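Local coordinates for extracellular solute-binding protein family 5 (Brucella melitensis, PDB 4ONY) that probably binds a peptide or similar solute in the periplasm and hands it to an ABC transporter for import, at residues F313-R318 against Y482-G487; E437-S442 against A471-R476. All blocks are in the same frame, centred on the assembly; numbering follows the deposited sequence. Where two conformers were deposited one is given.

Overall arrangement
Contacts 1 and 2 are built on one mixed sheet, their centres 11 Å apart and on the same side of the chain's centre. Contact 1 pairs two of its strands, 310-315 and 484-489; contact 2 lays helix 470-478 on the next strand, 435-440. A short connection leads from that helix to strand 484-489, so 482-487 serves contact 1 while bordering contact 2. Backbone and side chain join them: Met439 N lies 2.9 Å from Met484 O, and Asp483 OD2 lies 2.9 Å from Glu437 N, both probable hydrogen bonds. Tyr473 OH packs 3.6 Å from Ile485 CB. Neither contact includes the residues that hold the bound polyether, Gln222, Gln225, Arg226, Tyr256 and Tyr257.

Contact 1. Residues F313-R318 against Y482-G487; sequences FVFNTR and YDMILG
Met484 lies on the same face of the sheet as Phe313 and Phe315 and touches both. CB and CG pass beside Val314 O, CG at 3.4 Å; SD then settles 3.8 Å from Phe313 CB, lying oblique to that ring in a Met-aromatic contact. A bend at the last torsion (chi3 -75°) carries CE to Phe315, where it meets CE1 at 3.4 Å. A long, flexible thioether suits a place between two rings. The backbones form an antiparallel pair: Val314 N bonds Ile485 O nearly straight at 2.8 Å, the return bond from Ile485 N to Val314 O is weak, and Phe313-Leu486 and Phe315-Met484 are non-hydrogen-bonded pairs. They belong to the mixed sheet in which strand 310-315 has strand 557-562 as its other neighbour, and helix 443-458 covers the face bearing Phe313, Met484 and Leu486. On the other face, Val314 packs CB against Ile485 CG1 and CG2 against the backbone of Gly487. Past the strand end, Asn316 N bonds Asp483 O, while its ND2 donates to Tyr482 O at 2.9 Å, with that oxygen in the amide plane. ND2 also stands over one face of the Tyr482 ring toward its rim, the amide and ring planes 42° apart, and Asn316 CB packs against CE1; Ile485 CG2 takes the opposite face. Asn316 OD1 accepts Arg318 N, making an Asx turn, and Arg318 NH1 from the other side of its plane, so a short amide ties down three backbone and side-chain groups. Arg318 NH2 also bonds Asn515 O, and Tyr482 OH bonds Phe516 O.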
ATOM      1  N   PHE A 313       4.963 -14.750  -9.846  1.00 13.56           N
ATOM      2  CA  PHE A 313       4.140 -15.646 -10.639  1.00 13.29           C
ATOM      3  C   PHE A 313       3.251 -16.371  -9.666  1.00 13.15           C
ATOM      4  O   PHE A 313       3.698 -16.738  -8.577  1.00 14.86           O
ATOM      5  CB  PHE A 313       4.964 -16.643 -11.424  1.00 13.21           C
ATOM      6  CG  PHE A 313       5.775 -16.053 -12.519  1.00 13.44           C
ATOM      7  CD1 PHE A 313       5.177 -15.634 -13.698  1.00 13.72           C
ATOM      8  CD2 PHE A 313       7.156 -15.970 -12.414  1.00 13.93           C
ATOM      9  CE1 PHE A 313       5.921 -15.129 -14.744  1.00 14.09           C
ATOM     10  CE2 PHE A 313       7.917 -15.474 -13.490  1.00 14.03           C
ATOM     11  CZ  PHE A 313       7.289 -15.055 -14.654  1.00 14.09           C
ATOM     12  N   VAL A 314       1.983 -16.515 -10.009  1.00 12.39           N
ATOM     13  CA  VAL A 314       0.988 -17.132  -9.172  1.00 11.61           C
ATOM     14  C   VAL A 314       0.543 -18.447  -9.752  1.00 11.09           C
ATOM     15  O   VAL A 314       0.145 -18.515 -10.902  1.00 11.43           O
ATOM     16  CB  VAL A 314      -0.250 -16.237  -8.988  1.00 12.03           C
ATOM     17  CG1 VAL A 314      -1.201 -16.882  -7.999  1.00 11.80           C
ATOM     18  CG2 VAL A 314       0.143 -14.884  -8.389  1.00 12.33           C
ATOM     19  N   PHE A 315       0.651 -19.513  -8.978  1.00 10.70           N
ATOM     20  CA  PHE A 315       0.157 -20.823  -9.378  1.00 10.85           C
ATOM     21  C   PHE A 315      -1.328 -20.915  -9.040  1.00 11.60           C
ATOM     22  O   PHE A 315      -1.705 -20.728  -7.874  1.00 11.78           O
ATOM     23  CB  PHE A 315       0.834 -21.946  -8.573  1.00 10.65           C
ATOM     24  CG  PHE A 315       2.339 -22.087  -8.796  1.00 10.16           C
ATOM     25  CD1 PHE A 315       2.826 -22.782  -9.906  1.00 10.13           C
ATOM     26  CD2 PHE A 315       3.218 -21.608  -7.856  1.00 10.00           C
ATOM     27  CE1 PHE A 315       4.198 -22.955 -10.109  1.00 10.38           C
ATOM     28  CE2 PHE A 315       4.596 -21.754  -8.045  1.00 10.37           C
ATOM     29  CZ  PHE A 315       5.075 -22.432  -9.177  1.00 10.43           C
ATOM     30  N   ASN A 316      -2.169 -21.247 -10.021  1.00 11.87           N
ATOM     31  CA  ASN A 316      -3.559 -21.620  -9.698  1.00 12.48           C
ATOM     32  C   ASN A 316      -3.648 -23.051  -9.173  1.00 12.33           C
ATOM     33  O   ASN A 316      -3.776 -24.000  -9.943  1.00 12.39           O
ATOM     34  CB  ASN A 316      -4.501 -21.463 -10.891  1.00 13.05           C
ATOM     35  CG  ASN A 316      -5.962 -21.630 -10.514  1.00 13.77           C
ATOM     36  OD1 ASN A 316      -6.298 -21.878  -9.357  1.00 13.50           O
ATOM     37  ND2 ASN A 316      -6.850 -21.522 -11.520  1.00 14.66           N
ATOM     38  N   THR A 317      -3.637 -23.182  -7.846  1.00 12.41           N
ATOM     39  CA  THR A 317      -3.605 -24.491  -7.185  1.00 11.95           C
ATOM     40  C   THR A 317      -4.891 -25.271  -7.425  1.00 12.78           C
ATOM     41  O   THR A 317      -4.931 -26.462  -7.183  1.00 12.39           O
ATOM     42  CB  THR A 317      -3.318 -24.437  -5.648  1.00 11.56           C
ATOM     43  OG1 THR A 317      -4.425 -23.901  -4.931  1.00 11.47           O
ATOM     44  CG2 THR A 317      -2.048 -23.650  -5.332  1.00 11.40           C
ATOM     45  N   ARG A 318      -5.945 -24.614  -7.911  1.00 13.41           N
ATOM     46  CA  ARG A 318      -7.158 -25.345  -8.298  1.00 14.39           C
ATOM     47  C   ARG A 318      -6.909 -26.286  -9.488  1.00 14.95           C
ATOM     48  O   ARG A 318      -7.686 -27.215  -9.722  1.00 16.30           O
ATOM     49  CB  ARG A 318      -8.304 -24.364  -8.681  1.00 14.30           C
ATOM     50  CG  ARG A 318      -8.655 -23.356  -7.576  1.00 14.15           C
ATOM     51  CD  ARG A 318      -9.585 -22.258  -8.129  1.00 14.54           C
ATOM     52  NE  ARG A 318      -9.845 -21.140  -7.200  1.00 14.19           N
ATOM     53  CZ  ARG A 318      -9.058 -20.102  -7.026  1.00 14.50           C
ATOM     54  NH1 ARG A 318      -7.881 -20.030  -7.639  1.00 14.79           N
ATOM     55  NH2 ARG A 318      -9.394 -19.155  -6.168  1.00 14.96           N
ATOM     56  N   TYR A 482      -7.174 -19.734 -15.474  1.00 14.05           N
ATOM     57  CA  TYR A 482      -5.771 -19.644 -15.854  1.00 14.13           C
ATOM     58  C   TYR A 482      -4.963 -20.735 -15.100  1.00 13.35           C
ATOM     59  O   TYR A 482      -5.407 -21.229 -14.058  1.00 12.88           O
ATOM     60  CB  TYR A 482      -5.185 -18.249 -15.543  1.00 14.31           C
ATOM     61  CG  TYR A 482      -5.440 -17.822 -14.111  1.00 14.42           C
ATOM     62  CD1 TYR A 482      -4.611 -18.238 -13.079  1.00 14.23           C
ATOM     63  CD2 TYR A 482      -6.530 -17.012 -13.795  1.00 14.51           C
ATOM     64  CE1 TYR A 482      -4.862 -17.870 -11.761  1.00 14.47           C
ATOM     65  CE2 TYR A 482      -6.788 -16.649 -12.491  1.00 14.41           C
ATOM     66  CZ  TYR A 482      -5.948 -17.085 -11.471  1.00 13.93           C
ATOM     67  OH  TYR A 482      -6.244 -16.743 -10.188  1.00 13.69           O
ATOM     68  N   ASP A 483      -3.794 -21.075 -15.634  1.00 12.83           N
ATOM     69  CA  ASP A 483      -2.825 -21.914 -14.961  1.00 12.54           C
ATOM     70  C   ASP A 483      -1.953 -21.027 -14.074  1.00 12.86           C
ATOM     71  O   ASP A 483      -1.829 -21.263 -12.868  1.00 12.47           O
ATOM     72  CB  ASP A 483      -1.931 -22.661 -15.970  1.00 12.52           C
ATOM     73  CG  ASP A 483      -2.694 -23.679 -16.789  1.00 12.77           C
ATOM     74  OD1 ASP A 483      -3.728 -24.188 -16.289  1.00 12.27           O
ATOM     75  OD2 ASP A 483      -2.264 -23.957 -17.925  1.00 12.60           O
ATOM     76  N   MET A 484      -1.352 -20.016 -14.685  1.00 12.86           N
ATOM     77  CA  MET A 484      -0.408 -19.128 -14.006  1.00 12.97           C
ATOM     78  C   MET A 484      -0.590 -17.711 -14.547  1.00 13.59           C
ATOM     79  O   MET A 484      -0.908 -17.538 -15.781  1.00 13.30           O
ATOM     80  CB  MET A 484       1.023 -19.615 -14.258  1.00 13.40           C
ATOM     81  CG  MET A 484       2.098 -18.731 -13.633  1.00 13.88           C
ATOM     82  SD  MET A 484       3.787 -19.357 -13.804  1.00 13.96           S
ATOM     83  CE  MET A 484       3.785 -20.685 -12.607  1.00 14.09           C
ATOM     84  N   ILE A 485      -0.428 -16.720 -13.664  1.00 12.94           N
ATOM     85  CA  ILE A 485      -0.421 -15.300 -14.019  1.00 13.47           C
ATOM     86  C   ILE A 485       0.701 -14.618 -13.248  1.00 14.14           C
ATOM     87  O   ILE A 485       1.317 -15.237 -12.378  1.00 15.13           O
ATOM     88  CB  ILE A 485      -1.761 -14.573 -13.604  1.00 13.53           C
ATOM     89  CG1 ILE A 485      -2.073 -14.790 -12.118  1.00 13.17           C
ATOM     90  CG2 ILE A 485      -2.946 -15.064 -14.463  1.00 13.87           C
ATOM     91  CD1 ILE A 485      -3.322 -14.088 -11.587  1.00 14.05           C
ATOM     92  N   LEU A 486       0.909 -13.328 -13.511  1.00 14.56           N
ATOM     93  CA  LEU A 486       1.668 -12.469 -12.612  0.50 15.10           C
ATOM     94  C   LEU A 486       0.661 -11.793 -11.665  1.00 15.32           C
ATOM     95  O   LEU A 486      -0.401 -11.312 -12.103  1.00 15.82           O
ATOM     96  CB  LEU A 486       2.481 -11.424 -13.388  0.50 15.69           C
ATOM     97  CG  LEU A 486       3.725 -11.859 -14.179  0.50 15.90           C
ATOM     98  CD1 LEU A 486       3.350 -12.243 -15.589  0.50 16.43           C
ATOM     99  CD2 LEU A 486       4.714 -10.728 -14.282  0.50 16.28           C
ATOM    100  N   GLY A 487       0.983 -11.757 -10.380  1.00 15.13           N
ATOM    101  CA  GLY A 487       0.121 -11.142  -9.361  1.00 15.92           C
ATOM    102  C   GLY A 487       0.876 -10.164  -8.491  1.00 16.30           C
ATOM    103  O   GLY A 487       2.066 -10.332  -8.251  1.00 16.79           O
TER

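Contact 2. Residues E437-S442 against A471-R476; sequences EIMTRS and AQYQQR
Tyr473 projects from the helix between Met439 and Arg441, its CG anti to the backbone N (chi1 -177°), and both ring faces are used. Two CH-pi contacts hold it: Met439 CE sits over one face, 4.0 Å from the ring centroid, and Arg441 CG over the opposite face. Farther along the arginine, CZ lies 3.3 Å from Tyr473 CE1, which stands over the centre of the guanidinium, the two planes 33° apart. An aromatic ring suits this place because it offers broad faces to both an apolar and a cationic neighbour. Sulfur contacts come next: Met439 SD is oblique to the Tyr473 ring and lies over a face of the Arg476 guanidinium, 3.5 Å from NE. Of the charged pairs, Arg476 NH2 makes a salt bridge of 2.8 Å to the syn lone pair of Glu437 OE1, a water links NH1 to Glu437 OE2, and Arg441 NH1 pairs with Asp470. Among bonds to neutral acceptors, Arg476 NE reaches Asp481 O, and Arg441 NH1 gives 3.3 Å to the amide oxygen Gln474 OE1, close to the guanidinium plane. Tyr473 OH donates to a water that in turn donates to Met439 O, each at 2.7 Å, a bridge to the strand's backbone. Strand 435-440, helix 443-458 and parallel strand 462-467 form a beta-alpha-beta crossover, and helix 470-478 packs on this sheet as part of the mixed alpha/beta fold of periplasmic binding proteins.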
ATOM      1  N   GLU A 437       0.022 -22.853 -19.255  1.00 13.47           N
ATOM      2  CA  GLU A 437      -0.058 -21.520 -19.845  1.00 14.00           C
ATOM      3  C   GLU A 437       0.215 -20.410 -18.823  1.00 13.95           C
ATOM      4  O   GLU A 437      -0.343 -20.414 -17.709  1.00 14.56           O
ATOM      5  CB  GLU A 437      -1.471 -21.302 -20.423  1.00 15.03           C
ATOM      6  CG  GLU A 437      -1.732 -19.933 -21.027  1.00 15.09           C
ATOM      7  CD  GLU A 437      -3.177 -19.776 -21.380  1.00 16.10           C
ATOM      8  OE1 GLU A 437      -3.983 -19.375 -20.541  1.00 16.81           O
ATOM      9  OE2 GLU A 437      -3.532 -20.015 -22.542  1.00 17.98           O
ATOM     10  N   ILE A 438       1.010 -19.429 -19.205  1.00 13.46           N
ATOM     11  CA  ILE A 438       1.104 -18.181 -18.440  1.00 13.72           C
ATOM     12  C   ILE A 438       0.293 -17.090 -19.162  1.00 14.24           C
ATOM     13  O   ILE A 438       0.638 -16.711 -20.310  1.00 14.93           O
ATOM     14  CB  ILE A 438       2.549 -17.712 -18.260  1.00 13.09           C
ATOM     15  CG1 ILE A 438       3.389 -18.806 -17.574  1.00 12.83           C
ATOM     16  CG2 ILE A 438       2.582 -16.445 -17.416  1.00 13.01           C
ATOM     17  CD1 ILE A 438       4.863 -18.471 -17.454  1.00 13.21           C
ATOM     18  N   MET A 439      -0.779 -16.614 -18.527  1.00 14.87           N
ATOM     19  CA  MET A 439      -1.592 -15.546 -19.085  1.00 15.83           C
ATOM     20  C   MET A 439      -0.956 -14.215 -18.658  1.00 16.48           C
ATOM     21  O   MET A 439      -0.815 -13.916 -17.429  1.00 15.85           O
ATOM     22  CB  MET A 439      -3.034 -15.624 -18.607  1.00 17.23           C
ATOM     23  CG  MET A 439      -3.965 -14.576 -19.246  1.00 18.00           C
ATOM     24  SD  MET A 439      -5.743 -14.732 -18.843  1.00 21.98           S
ATOM     25  CE  MET A 439      -5.711 -14.397 -17.027  1.00 20.00           C
ATOM     26  N   THR A 440      -0.593 -13.413 -19.652  1.00 16.99           N
ATOM     27  CA  THR A 440       0.082 -12.126 -19.410  1.00 17.83           C
ATOM     28  C   THR A 440      -0.732 -10.938 -19.899  1.00 19.23           C
ATOM     29  O   THR A 440      -1.528 -11.072 -20.835  1.00 18.28           O
ATOM     30  CB  THR A 440       1.406 -12.081 -20.139  1.00 18.28           C
ATOM     31  OG1 THR A 440       1.210 -12.437 -21.500  1.00 17.83           O
ATOM     32  CG2 THR A 440       2.355 -13.030 -19.522  1.00 17.96           C
ATOM     33  N   ARG A 441      -0.556  -9.775 -19.278  1.00 21.06           N
ATOM     34  CA  ARG A 441      -1.385  -8.602 -19.704  1.00 23.92           C
ATOM     35  C   ARG A 441      -0.668  -7.546 -20.500  1.00 24.87           C
ATOM     36  O   ARG A 441      -1.326  -6.596 -20.917  1.00 25.57           O
ATOM     37  CB  ARG A 441      -2.078  -7.846 -18.574  1.00 26.71           C
ATOM     38  CG  ARG A 441      -1.801  -8.212 -17.163  1.00 29.09           C
ATOM     39  CD  ARG A 441      -2.113  -6.999 -16.291  1.00 32.51           C
ATOM     40  NE  ARG A 441      -2.704  -7.359 -14.993  1.00 34.07           N
ATOM     41  CZ  ARG A 441      -3.966  -7.096 -14.603  1.00 36.91           C
ATOM     42  NH1 ARG A 441      -4.859  -6.452 -15.382  1.00 35.99           N
ATOM     43  NH2 ARG A 441      -4.345  -7.485 -13.392  1.00 38.68           N
ATOM     44  N   SER A 442       0.653  -7.639 -20.644  1.00 25.40           N
ATOM     45  CA  SER A 442       1.456  -6.527 -21.182  1.00 26.45           C
ATOM     46  C   SER A 442       2.812  -7.000 -21.670  1.00 27.68           C
ATOM     47  O   SER A 442       3.250  -8.100 -21.317  1.00 22.44           O
ATOM     48  CB  SER A 442       1.724  -5.454 -20.144  1.00 26.56           C
ATOM     49  OG  SER A 442       2.693  -5.909 -19.195  1.00 26.66           O
ATOM     50  N   ALA A 471      -9.651  -6.154 -20.480  1.00 22.43           N
ATOM     51  CA  ALA A 471     -11.006  -6.567 -20.124  1.00 21.81           C
ATOM     52  C   ALA A 471     -11.165  -8.111 -20.144  1.00 20.90           C
ATOM     53  O   ALA A 471     -11.789  -8.677 -19.281  1.00 19.74           O
ATOM     54  CB  ALA A 471     -12.014  -5.905 -21.032  1.00 22.60           C
ATOM     55  N   GLN A 472     -10.614  -8.772 -21.156  1.00 20.49           N
ATOM     56  CA  GLN A 472     -10.709 -10.218 -21.243  1.00 20.57           C
ATOM     57  C   GLN A 472      -9.876 -10.852 -20.118  1.00 19.40           C
ATOM     58  O   GLN A 472     -10.245 -11.878 -19.585  1.00 18.11           O
ATOM     59  CB  GLN A 472     -10.224 -10.748 -22.612  1.00 20.95           C
ATOM     60  CG  GLN A 472     -11.146 -10.407 -23.793  1.00 21.86           C
ATOM     61  CD  GLN A 472     -10.801  -9.087 -24.469  1.00 21.98           C
ATOM     62  OE1 GLN A 472     -10.251  -8.142 -23.864  1.00 21.22           O
ATOM     63  NE2 GLN A 472     -11.135  -9.006 -25.742  1.00 22.79           N
ATOM     64  N   TYR A 473      -8.737 -10.235 -19.802  1.00 19.53           N
ATOM     65  CA  TYR A 473      -7.884 -10.705 -18.694  1.00 19.25           C
ATOM     66  C   TYR A 473      -8.707 -10.700 -17.357  1.00 19.29           C
ATOM     67  O   TYR A 473      -8.752 -11.705 -16.611  1.00 18.81           O
ATOM     68  CB  TYR A 473      -6.634  -9.834 -18.615  1.00 18.43           C
ATOM     69  CG  TYR A 473      -5.634 -10.240 -17.584  1.00 18.13           C
ATOM     70  CD1 TYR A 473      -5.790  -9.871 -16.242  1.00 17.89           C
ATOM     71  CD2 TYR A 473      -4.500 -10.944 -17.941  1.00 17.90           C
ATOM     72  CE1 TYR A 473      -4.866 -10.234 -15.288  1.00 17.62           C
ATOM     73  CE2 TYR A 473      -3.574 -11.300 -16.987  1.00 17.71           C
ATOM     74  CZ  TYR A 473      -3.771 -10.970 -15.666  1.00 17.45           C
ATOM     75  OH  TYR A 473      -2.832 -11.292 -14.724  1.00 18.05           O
ATOM     76  N   GLN A 474      -9.356  -9.587 -17.066  1.00 20.58           N
ATOM     77  CA  GLN A 474     -10.192  -9.475 -15.845  1.00 21.24           C
ATOM     78  C   GLN A 474     -11.367 -10.444 -15.838  1.00 19.95           C
ATOM     79  O   GLN A 474     -11.746 -10.951 -14.803  1.00 18.13           O
ATOM     80  CB  GLN A 474     -10.745  -8.067 -15.680  1.00 24.02           C
ATOM     81  CG  GLN A 474      -9.701  -7.021 -15.416  1.00 27.47           C
ATOM     82  CD  GLN A 474      -8.993  -7.184 -14.072  1.00 27.81           C
ATOM     83  OE1 GLN A 474      -7.811  -6.841 -13.963  1.00 34.55           O
ATOM     84  NE2 GLN A 474      -9.710  -7.677 -13.051  1.00 27.88           N
ATOM     85  N   GLN A 475     -11.962 -10.694 -17.002  1.00 21.19           N
ATOM     86  CA  GLN A 475     -13.021 -11.732 -17.112  1.00 21.36           C
ATOM     87  C   GLN A 475     -12.478 -13.104 -16.648  1.00 20.07           C
ATOM     88  O   GLN A 475     -13.154 -13.842 -15.918  1.00 19.56           O
ATOM     89  CB  GLN A 475     -13.591 -11.842 -18.559  1.00 22.41           C
ATOM     90  CG  GLN A 475     -14.515 -10.709 -18.983  1.00 24.49           C
ATOM     91  CD  GLN A 475     -14.950 -10.811 -20.463  1.00 25.41           C
ATOM     92  OE1 GLN A 475     -14.381 -11.552 -21.253  1.00 27.32           O
ATOM     93  NE2 GLN A 475     -15.918 -10.030 -20.829  1.00 27.12           N
ATOM     94  N   ARG A 476     -11.266 -13.437 -17.055  1.00 19.30           N
ATOM     95  CA  ARG A 476     -10.626 -14.715 -16.644  1.00 19.07           C
ATOM     96  C   ARG A 476     -10.176 -14.739 -15.167  1.00 19.51           C
ATOM     97  O   ARG A 476     -10.231 -15.793 -14.510  1.00 19.06           O
ATOM     98  CB  ARG A 476      -9.499 -15.048 -17.642  1.00 19.55           C
ATOM     99  CG  ARG A 476     -10.095 -15.470 -19.003  1.00 20.39           C
ATOM    100  CD  ARG A 476      -9.082 -15.832 -20.069  1.00 20.29           C
ATOM    101  NE  ARG A 476      -8.284 -16.980 -19.646  1.00 20.16           N
ATOM    102  CZ  ARG A 476      -7.299 -17.531 -20.372  1.00 20.60           C
ATOM    103  NH1 ARG A 476      -6.947 -16.986 -21.540  1.00 19.55           N
ATOM    104  NH2 ARG A 476      -6.602 -18.585 -19.894  1.00 19.98           N
TER
HETATM  105  O   HOH W   1      -5.962 -18.957 -23.133  1.00 24.22           O
HETATM  106  O   HOH W   2      -0.430 -11.944 -15.644  1.00 13.18           O
HETATM  107  O   HOH W   3      -2.907 -10.223 -12.103  1.00 25.11           O